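Local coordinates for competence protein ComEA-related protein (Thermus thermophilus, PDB 2DUY) that is of unknown function but belongs to the helix-hairpin-helix family related to the competence protein ComEA and probably binds DNA, at residues N22-L26 with E27-A31; P33-G36 with P37-R41. All coordinates share one frame; numbering follows the deposited sequence.

Contact 1: residues N22-L26 with E27-A31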
loop_
_atom_site.group_PDB
_atom_site.type_symbol
_atom_site.label_atom_id
_atom_site.label_comp_id
_atom_site.label_asym_id
_atom_site.label_seq_id
_atom_site.Cartn_x
_atom_site.Cartn_y
_atom_site.Cartn_z
ATOM N N ASN A 22 -5.868 2.797 3.936
ATOM C CA ASN A 22 -6.317 3.998 4.637
ATOM C C ASN A 22 -5.872 4.154 6.080
ATOM O O ASN A 22 -5.748 5.278 6.579
ATOM C CB ASN A 22 -7.845 4.068 4.626
ATOM C CG ASN A 22 -8.397 4.486 3.286
ATOM O OD1 ASN A 22 -7.759 5.239 2.550
ATOM N ND2 ASN A 22 -9.608 4.025 2.970
ATOM N N GLU A 23 -5.618 3.037 6.749
ATOM C CA GLU A 23 -5.279 3.098 8.162
ATOM C C GLU A 23 -3.880 2.688 8.610
ATOM O O GLU A 23 -3.502 2.936 9.755
ATOM C CB GLU A 23 -6.338 2.302 8.932
ATOM C CG GLU A 23 -7.766 2.740 8.601
ATOM C CD GLU A 23 -8.821 1.907 9.301
ATOM O OE1 GLU A 23 -8.703 0.665 9.283
ATOM O OE2 GLU A 23 -9.777 2.494 9.859
ATOM N N ALA A 24 -3.101 2.072 7.730
ATOM C CA ALA A 24 -1.751 1.652 8.103
ATOM C C ALA A 24 -0.806 2.816 8.382
ATOM O O ALA A 24 -0.961 3.902 7.828
ATOM C CB ALA A 24 -1.166 0.782 7.005
ATOM N N SER A 25 0.178 2.573 9.245
ATOM C CA SER A 25 1.191 3.567 9.583
ATOM C C SER A 25 2.247 3.462 8.486
ATOM O O SER A 25 2.241 2.506 7.718
ATOM C CB SER A 25 1.851 3.220 10.908
ATOM O OG SER A 25 2.605 2.033 10.759
ATOM N N LEU A 26 3.164 4.422 8.430
ATOM C CA LEU A 26 4.205 4.399 7.407
ATOM C C LEU A 26 5.002 3.096 7.444
ATOM O O LEU A 26 5.259 2.494 6.405
ATOM C CB LEU A 26 5.161 5.577 7.582
ATOM C CG LEU A 26 6.070 5.815 6.373
ATOM C CD1 LEU A 26 5.291 6.574 5.287
ATOM C CD2 LEU A 26 7.304 6.591 6.801
ATOM N N GLU A 27 5.391 2.674 8.648
ATOM C CA GLU A 27 6.174 1.451 8.846
ATOM C C GLU A 27 5.433 0.212 8.350
ATOM O O GLU A 27 6.035 -0.695 7.771
ATOM C CB GLU A 27 6.492 1.245 10.331
ATOM C CG GLU A 27 7.160 2.411 11.045
ATOM C CD GLU A 27 8.617 2.598 10.670
ATOM O OE1 GLU A 27 9.296 3.426 11.319
ATOM O OE2 GLU A 27 9.087 1.924 9.730
ATOM N N GLU A 28 4.131 0.165 8.609
ATOM C CA GLU A 28 3.312 -0.966 8.196
ATOM C C GLU A 28 3.251 -1.043 6.677
ATOM O O GLU A 28 3.313 -2.125 6.096
ATOM C CB GLU A 28 1.909 -0.848 8.807
ATOM C CG GLU A 28 1.893 -1.193 10.297
ATOM C CD GLU A 28 0.668 -0.684 11.052
ATOM O OE1 GLU A 28 0.499 -1.096 12.217
ATOM O OE2 GLU A 28 -0.117 0.123 10.507
ATOM N N LEU A 29 3.153 0.112 6.032
ATOM C CA LEU A 29 3.116 0.145 4.577
ATOM C C LEU A 29 4.482 -0.268 4.030
ATOM O O LEU A 29 4.586 -0.917 2.982
ATOM C CB LEU A 29 2.772 1.551 4.087
ATOM C CG LEU A 29 1.346 2.038 4.340
ATOM C CD1 LEU A 29 1.231 3.510 4.022
ATOM C CD2 LEU A 29 0.382 1.230 3.461
HETATM N N MSE A 30 5.535 0.111 4.745
HETATM C CA MSE A 30 6.885 -0.220 4.315
HETATM C C MSE A 30 7.196 -1.716 4.432
HETATM O O MSE A 30 8.245 -2.177 3.980
HETATM C CB MSE A 30 7.897 0.621 5.099
HETATM C CG MSE A 30 7.872 2.088 4.682
HETATM SE SE MSE A 30 9.101 3.233 5.660
HETATM C CE MSE A 30 10.770 2.548 4.961
ATOM N N ALA A 31 6.285 -2.478 5.029
ATOM C CA ALA A 31 6.485 -3.922 5.158
ATOM C C ALA A 31 5.994 -4.621 3.885
ATOM O O ALA A 31 6.283 -5.795 3.665
ATOM C CB ALA A 31 5.731 -4.463 6.378
#
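A capping box opens the first helix of the helix-hairpin-helix unit, with S25 as N-cap and E28 three residues on returning the bond. In one half of the box, E28 N donates to S25 OG at 3.2 Å. S25 OG can face that amide because it is turned in between its own backbone N and carbonyl carbon (chi1 67°). The other half is the reciprocal backbone-to-side-chain bond, S25 N donating to E28 OE2 at 2.8 Å, and at 166° this bond is nearly straight. The amide meets the carboxylate oxygen from above the carboxylate plane, 35° out of it. Beyond CG the E28 chain is extended, which carries the carboxylate back past the helix start until E28 OE2 lies 3.3 Å from A24 CA.

Regular helical bonding follows at once, L29 N donating to S25 O and M30 N to L26 O, the latter at 2.9 Å. Two apolar contacts flank the box. The methyl A24 CB rests against the branch of L29, 3.9 Å from L29 CG, and both residues are buried. Within the same turn, L26 CD2 touches the selenium of selenomethionine M30 at 4.0 Å, the two side chains crossing obliquely. Before the cap, A24 O accepts from R47 NH2, and N22 OD1 accepts from Y49 N, fastening the incoming loop to the chain that follows helix 37-45.

The reciprocal bonds give two amides at the helix start side-chain acceptors, and the E28 carboxylate, held beside the positive end of the helix dipole, is probably stabilised in its ionised form.

Contact 2: residues P33-G36 with P37-R41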
loop_
_atom_site.group_PDB
_atom_site.type_symbol
_atom_site.label_atom_id
_atom_site.label_comp_id
_atom_site.label_asym_id
_atom_site.label_seq_id
_atom_site.Cartn_x
_atom_site.Cartn_y
_atom_site.Cartn_z
ATOM N N PRO A 33 5.749 -5.647 -0.032
ATOM C CA PRO A 33 6.748 -5.874 -1.073
ATOM C C PRO A 33 6.820 -4.744 -2.096
ATOM O O PRO A 33 5.820 -4.386 -2.719
ATOM C CB PRO A 33 6.310 -7.205 -1.681
ATOM C CG PRO A 33 4.824 -7.190 -1.490
ATOM C CD PRO A 33 4.687 -6.663 -0.082
ATOM N N GLY A 34 8.005 -4.172 -2.254
ATOM C CA GLY A 34 8.181 -3.105 -3.222
ATOM C C GLY A 34 7.845 -1.707 -2.740
ATOM O O GLY A 34 7.950 -0.751 -3.504
ATOM N N ILE A 35 7.455 -1.575 -1.478
ATOM C CA ILE A 35 7.108 -0.263 -0.935
ATOM C C ILE A 35 8.181 0.267 0.001
ATOM O O ILE A 35 8.412 -0.286 1.075
ATOM C CB ILE A 35 5.771 -0.313 -0.168
ATOM C CG1 ILE A 35 4.653 -0.747 -1.116
ATOM C CG2 ILE A 35 5.465 1.059 0.442
ATOM C CD1 ILE A 35 4.567 0.071 -2.392
ATOM N N GLY A 36 8.832 1.340 -0.424
ATOM C CA GLY A 36 9.876 1.952 0.372
ATOM C C GLY A 36 9.345 3.185 1.078
ATOM O O GLY A 36 8.142 3.446 1.052
ATOM N N PRO A 37 10.218 3.968 1.719
ATOM C CA PRO A 37 9.769 5.171 2.422
ATOM C C PRO A 37 9.122 6.238 1.542
ATOM O O PRO A 37 8.216 6.935 1.985
ATOM C CB PRO A 37 11.042 5.661 3.109
ATOM C CG PRO A 37 12.124 5.189 2.190
ATOM C CD PRO A 37 11.675 3.796 1.850
ATOM N N VAL A 38 9.580 6.372 0.305
ATOM C CA VAL A 38 9.021 7.376 -0.591
ATOM C C VAL A 38 7.621 6.998 -1.046
ATOM O O VAL A 38 6.711 7.830 -1.039
ATOM C CB VAL A 38 9.908 7.579 -1.825
ATOM C CG1 VAL A 38 9.225 8.508 -2.817
ATOM C CG2 VAL A 38 11.246 8.161 -1.395
ATOM N N LEU A 39 7.447 5.745 -1.442
ATOM C CA LEU A 39 6.134 5.289 -1.880
ATOM C C LEU A 39 5.159 5.237 -0.701
ATOM O O LEU A 39 3.990 5.588 -0.852
ATOM C CB LEU A 39 6.235 3.910 -2.540
ATOM C CG LEU A 39 6.849 3.906 -3.939
ATOM C CD1 LEU A 39 6.945 2.469 -4.450
ATOM C CD2 LEU A 39 6.004 4.757 -4.877
ATOM N N ALA A 40 5.642 4.812 0.464
ATOM C CA ALA A 40 4.792 4.730 1.647
ATOM C C ALA A 40 4.248 6.117 1.971
ATOM O O ALA A 40 3.067 6.268 2.299
ATOM C CB ALA A 40 5.580 4.174 2.837
ATOM N N ARG A 41 5.107 7.121 1.867
ATOM C CA ARG A 41 4.713 8.506 2.138
ATOM C C ARG A 41 3.642 8.979 1.154
ATOM O O ARG A 41 2.652 9.599 1.548
ATOM C CB ARG A 41 5.923 9.432 2.029
ATOM C CG ARG A 41 5.687 10.815 2.607
ATOM C CD ARG A 41 6.678 11.846 2.064
ATOM N NE ARG A 41 6.135 12.568 0.911
ATOM C CZ ARG A 41 6.186 12.149 -0.350
ATOM N NH1 ARG A 41 6.770 10.995 -0.657
ATOM N NH2 ARG A 41 5.634 12.883 -1.309
#
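Apolar contacts join I35 to the first turn of helix 37-45, where the hairpin loop of the helix-hairpin-helix motif runs into its second helix. I35 reaches the helix with two separate branches. Its CG2 methyl, anti to the backbone N, lies 3.9 Å from A40 CB and 3.8 Å from A40 N. The other branch, which starts at CG1 on the side of the backbone N (chi1 -60°), ends in CD1, and I35 CD1 meets L39 CD1 at 4.0 Å, with the two side chains crossing at about a right angle. L39 CB points toward the loop, and its CD1 methyl also approaches the backbone, 3.5 Å from G34 O.

Backbone bonding supplies the polar part. G36 is the N-cap, and G36 O accepts from A40 N at 2.9 Å with an N-H...O angle of 157°. The A40 methyl lies close to the same oxygen, A40 CB to G36 O being 3.2 Å. The next helical bond, R41 N to P37 O, continues the pattern.

The backbone conformation of G34 calls for glycine: at phi 86° a CB would press on the preceding carbonyl oxygen. P37, as the first helical residue, lacks an amide hydrogen, but no bond within the helix requires one there. The G-I-G sequence is consistent with the hairpin of this family, which in DNA-binding relatives contacts the DNA backbone; this protein may do likewise.

Among its neighbours, A40 rests on L26 and L29 of helix 26-29, I35 and P33 touch L69 of helix 63-69, and L39 reaches I61 in the loop before that helix.

In the fold
From the N terminus, the chain leaves strand 19-20, which pairs in parallel with strand 73-74, and turns through contact 1 into helix 26-29. It then passes into the hairpin loop, and contact 2 joins that loop to helix 37-45. The contacts are in series, neither enclosing nor crossing the other; each closes only a local turn at a helix start. Their centres lie 9 Å apart, yet they meet: L26 CD1 comes within 3.4 Å of A40 CB, and L29 O within 3.3 Å of I35 CG2. Together they join the two helices and the hairpin between them into one helix-hairpin-helix unit, which borders helix 63-69.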